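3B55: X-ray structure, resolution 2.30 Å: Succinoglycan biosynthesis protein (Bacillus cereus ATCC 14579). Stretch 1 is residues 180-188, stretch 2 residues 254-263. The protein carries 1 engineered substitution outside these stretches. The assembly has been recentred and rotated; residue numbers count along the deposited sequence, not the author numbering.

Stretch 1 (180-188) VYNNIIEYI
Stretch 2 (254-263) WIKQNARIIE

Two helical segments of one chain, residues 180-188 and 254-263, each continuing beyond its ends, pack with their axes 9.2 Å apart at closest approach and their N-to-C directions 139° apart, so they run roughly antiparallel at a signed crossing angle of -139°. Backbone torsions are helical throughout, phi between -78° and -55° and psi between -50° and -26°. The register is set by I184 CA to I255 CA at 5.8 Å and V180 CA to N258 CA at 6.1 Å; the contact buries 473 Å², both sides summed. W254 (chi1 m, -90°) makes no contact across the interface, but its carbonyl O accepts both the helical bond from N258 N (2.9 Å) and a very short bond from N258 ND2 (2.5 Å). I255, chi1 m and chi2 m, points toward stretch 1 and has the largest covered area, 97 Å². Its CG1 lies over one face of the Y187 ring (chi1 t, chi2 86°), 3.7 Å from the centroid and 22° off the normal, a CH-pi contact whose closest atoms are I255 CG1 and Y187 CG at 3.5 Å. I255 CD1 comes within 3.6 Å of N183 O, and I255 CG2 lies 4.3 Å from I184 CG1. K256 points away, its chain extended through chi3, and Q257 is out of reach. N258 (chi1 m, chi2 -91°) points toward stretch 1. With its ND2 turned back to W254 O, its OD1 accepts a weak hydrogen bond from N183 ND2, 3.4 Å long at 161°; N183 is also chi1 m, with chi2 -28°. Close by, V180 CG1 (chi1 t) packs 3.5 Å from N258 O, and I184 CG1 lies 4.2 Å from N258 CB. A259 CB points sideways; I184 CD1 lies 3.8 Å from A259 CA and 4.0 Å from A259 CB. I184, chi1 m and chi2 t, starts sideways but ends nearer stretch 2, a knob in the hole formed by I255, N258, A259 and I262. R260, chi1 t and chi2 p, is out of reach of stretch 1; its NH1 makes a long salt bridge of 3.8 Å to E263 OE2, which lies well out of the guanidinium plane. I262, chi1 m and chi2 t, points toward stretch 1: its CD1 meets Y181 CE1 at 3.5 Å, obliquely to the ring (Y181 chi1 m, chi2 -76°), and I184 CD1 at 3.8 Å.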

# COMPACT_ATOMS: atom_id res chain seq x y z
N VAL A 180 10.43 5.36 16.20
CA VAL A 180 10.58 6.51 15.31
C VAL A 180 11.24 7.65 16.08
O VAL A 180 12.14 8.32 15.57
CB VAL A 180 9.21 6.98 14.78
CG1 VAL A 180 9.33 8.36 14.14
CG2 VAL A 180 8.68 5.98 13.76
N TYR A 181 10.78 7.87 17.31
CA TYR A 181 11.31 8.92 18.16
C TYR A 181 12.77 8.66 18.52
O TYR A 181 13.58 9.59 18.55
CB TYR A 181 10.47 9.04 19.44
CG TYR A 181 9.08 9.57 19.19
CD1 TYR A 181 8.87 10.93 18.94
CD2 TYR A 181 7.97 8.72 19.19
CE1 TYR A 181 7.59 11.42 18.69
CE2 TYR A 181 6.69 9.20 18.94
CZ TYR A 181 6.51 10.56 18.69
OH TYR A 181 5.24 11.04 18.45
N ASN A 182 13.11 7.40 18.80
CA ASN A 182 14.48 7.05 19.14
C ASN A 182 15.44 7.25 17.97
O ASN A 182 16.63 7.46 18.19
CB ASN A 182 14.58 5.61 19.64
CG ASN A 182 13.91 5.41 20.99
OD1 ASN A 182 13.95 6.28 21.85
ND2 ASN A 182 13.31 4.24 21.18
N ASN A 183 14.94 7.18 16.74
CA ASN A 183 15.80 7.41 15.58
C ASN A 183 16.24 8.87 15.56
O ASN A 183 17.40 9.18 15.29
CB ASN A 183 15.09 7.08 14.27
CG ASN A 183 15.00 5.59 14.00
OD1 ASN A 183 15.85 4.82 14.45
ND2 ASN A 183 13.98 5.18 13.25
N ILE A 184 15.30 9.76 15.85
CA ILE A 184 15.58 11.19 15.88
C ILE A 184 16.47 11.51 17.07
O ILE A 184 17.45 12.24 16.94
CB ILE A 184 14.27 12.00 15.99
CG1 ILE A 184 13.39 11.74 14.76
CG2 ILE A 184 14.58 13.50 16.12
CD1 ILE A 184 12.00 12.34 14.87
N ILE A 185 16.13 10.96 18.23
CA ILE A 185 16.91 11.17 19.45
C ILE A 185 18.36 10.73 19.24
O ILE A 185 19.31 11.47 19.53
CB ILE A 185 16.30 10.38 20.64
CG1 ILE A 185 15.02 11.06 21.14
CG2 ILE A 185 17.32 10.26 21.77
CD1 ILE A 185 15.24 12.45 21.72
N GLU A 186 18.53 9.51 18.73
CA GLU A 186 19.86 8.94 18.51
C GLU A 186 20.73 9.71 17.53
O GLU A 186 21.94 9.84 17.74
CB GLU A 186 19.73 7.49 18.04
CG GLU A 186 19.34 6.53 19.16
CD GLU A 186 20.32 6.60 20.31
OE1 GLU A 186 21.53 6.40 20.07
OE2 GLU A 186 19.88 6.85 21.46
N TYR A 187 20.13 10.23 16.46
CA TYR A 187 20.88 10.96 15.45
C TYR A 187 21.35 12.34 15.92
O TYR A 187 22.39 12.83 15.49
CB TYR A 187 20.03 11.13 14.19
CG TYR A 187 20.77 11.73 13.02
CD1 TYR A 187 21.51 10.93 12.15
CD2 TYR A 187 20.73 13.10 12.78
CE1 TYR A 187 22.19 11.48 11.06
CE2 TYR A 187 21.41 13.67 11.70
CZ TYR A 187 22.14 12.85 10.85
OH TYR A 187 22.80 13.41 9.78
N ILE A 188 20.58 12.97 16.80
CA ILE A 188 20.93 14.29 17.32
C ILE A 188 22.01 14.14 18.38
O ILE A 188 22.92 14.96 18.48
CB ILE A 188 19.71 14.98 17.95
CG1 ILE A 188 18.59 15.10 16.91
CG2 ILE A 188 20.11 16.35 18.48
CD1 ILE A 188 17.40 15.93 17.37
N TRP A 254 16.65 10.51 6.09
CA TRP A 254 15.83 9.56 6.83
C TRP A 254 15.25 10.22 8.08
O TRP A 254 14.05 10.13 8.34
CB TRP A 254 16.64 8.34 7.27
CG TRP A 254 16.65 7.20 6.29
CD1 TRP A 254 17.65 6.88 5.41
CD2 TRP A 254 15.62 6.23 6.09
NE1 TRP A 254 17.31 5.77 4.68
CE2 TRP A 254 16.06 5.35 5.07
CE3 TRP A 254 14.36 6.03 6.66
CZ2 TRP A 254 15.29 4.27 4.63
CZ3 TRP A 254 13.59 4.96 6.22
CH2 TRP A 254 14.06 4.09 5.21
N ILE A 255 16.11 10.86 8.85
CA ILE A 255 15.70 11.52 10.09
C ILE A 255 14.58 12.51 9.84
O ILE A 255 13.56 12.49 10.52
CB ILE A 255 16.89 12.24 10.75
CG1 ILE A 255 18.01 11.22 11.01
CG2 ILE A 255 16.45 12.92 12.03
CD1 ILE A 255 17.58 10.00 11.81
N LYS A 256 14.77 13.36 8.84
CA LYS A 256 13.80 14.37 8.46
C LYS A 256 12.43 13.75 8.17
O LYS A 256 11.39 14.28 8.56
CB LYS A 256 14.31 15.13 7.24
CG LYS A 256 13.49 16.33 6.85
CD LYS A 256 14.23 17.18 5.85
CE LYS A 256 13.38 18.37 5.45
NZ LYS A 256 12.89 19.05 6.68
N GLN A 257 12.43 12.60 7.48
CA GLN A 257 11.20 11.92 7.13
C GLN A 257 10.53 11.34 8.37
O GLN A 257 9.30 11.38 8.50
CB GLN A 257 11.47 10.81 6.12
CG GLN A 257 10.22 10.08 5.68
CD GLN A 257 9.19 11.00 5.04
OE1 GLN A 257 8.07 10.58 4.75
NE2 GLN A 257 9.56 12.26 4.83
N ASN A 258 11.34 10.79 9.28
CA ASN A 258 10.83 10.24 10.53
C ASN A 258 10.08 11.34 11.28
O ASN A 258 9.04 11.08 11.88
CB ASN A 258 11.98 9.72 11.39
CG ASN A 258 12.51 8.37 10.92
OD1 ASN A 258 12.05 7.32 11.37
ND2 ASN A 258 13.46 8.40 9.99
N ALA A 259 10.61 12.56 11.24
CA ALA A 259 9.97 13.69 11.91
C ALA A 259 8.70 14.04 11.15
O ALA A 259 7.67 14.40 11.73
CB ALA A 259 10.90 14.89 11.95
N ARG A 260 8.77 13.92 9.83
CA ARG A 260 7.64 14.21 8.97
C ARG A 260 6.46 13.29 9.32
O ARG A 260 5.30 13.68 9.21
CB ARG A 260 8.02 13.99 7.51
CG ARG A 260 6.99 14.51 6.54
CD ARG A 260 7.07 16.03 6.46
NE ARG A 260 5.92 16.59 5.75
CZ ARG A 260 4.74 16.81 6.31
NH1 ARG A 260 4.55 16.53 7.59
NH2 ARG A 260 3.75 17.32 5.59
N ILE A 261 6.76 12.07 9.74
CA ILE A 261 5.72 11.12 10.10
C ILE A 261 4.92 11.61 11.32
O ILE A 261 3.70 11.45 11.37
CB ILE A 261 6.31 9.73 10.42
CG1 ILE A 261 6.94 9.14 9.15
CG2 ILE A 261 5.24 8.81 10.97
CD1 ILE A 261 5.94 8.83 8.04
N ILE A 262 5.61 12.21 12.28
CA ILE A 262 4.98 12.73 13.49
C ILE A 262 4.01 13.86 13.13
O ILE A 262 2.92 13.96 13.71
CB ILE A 262 6.03 13.28 14.48
CG1 ILE A 262 7.11 12.21 14.73
CG2 ILE A 262 5.36 13.65 15.79
CD1 ILE A 262 8.29 12.70 15.53
N GLU A 263 4.40 14.71 12.18
CA GLU A 263 3.52 15.80 11.75
C GLU A 263 2.31 15.23 11.01
O GLU A 263 1.19 15.72 11.17
CB GLU A 263 4.24 16.75 10.80
CG GLU A 263 5.31 17.63 11.44
CD GLU A 263 5.90 18.60 10.44
OE1 GLU A 263 5.24 19.63 10.15
OE2 GLU A 263 7.01 18.33 9.93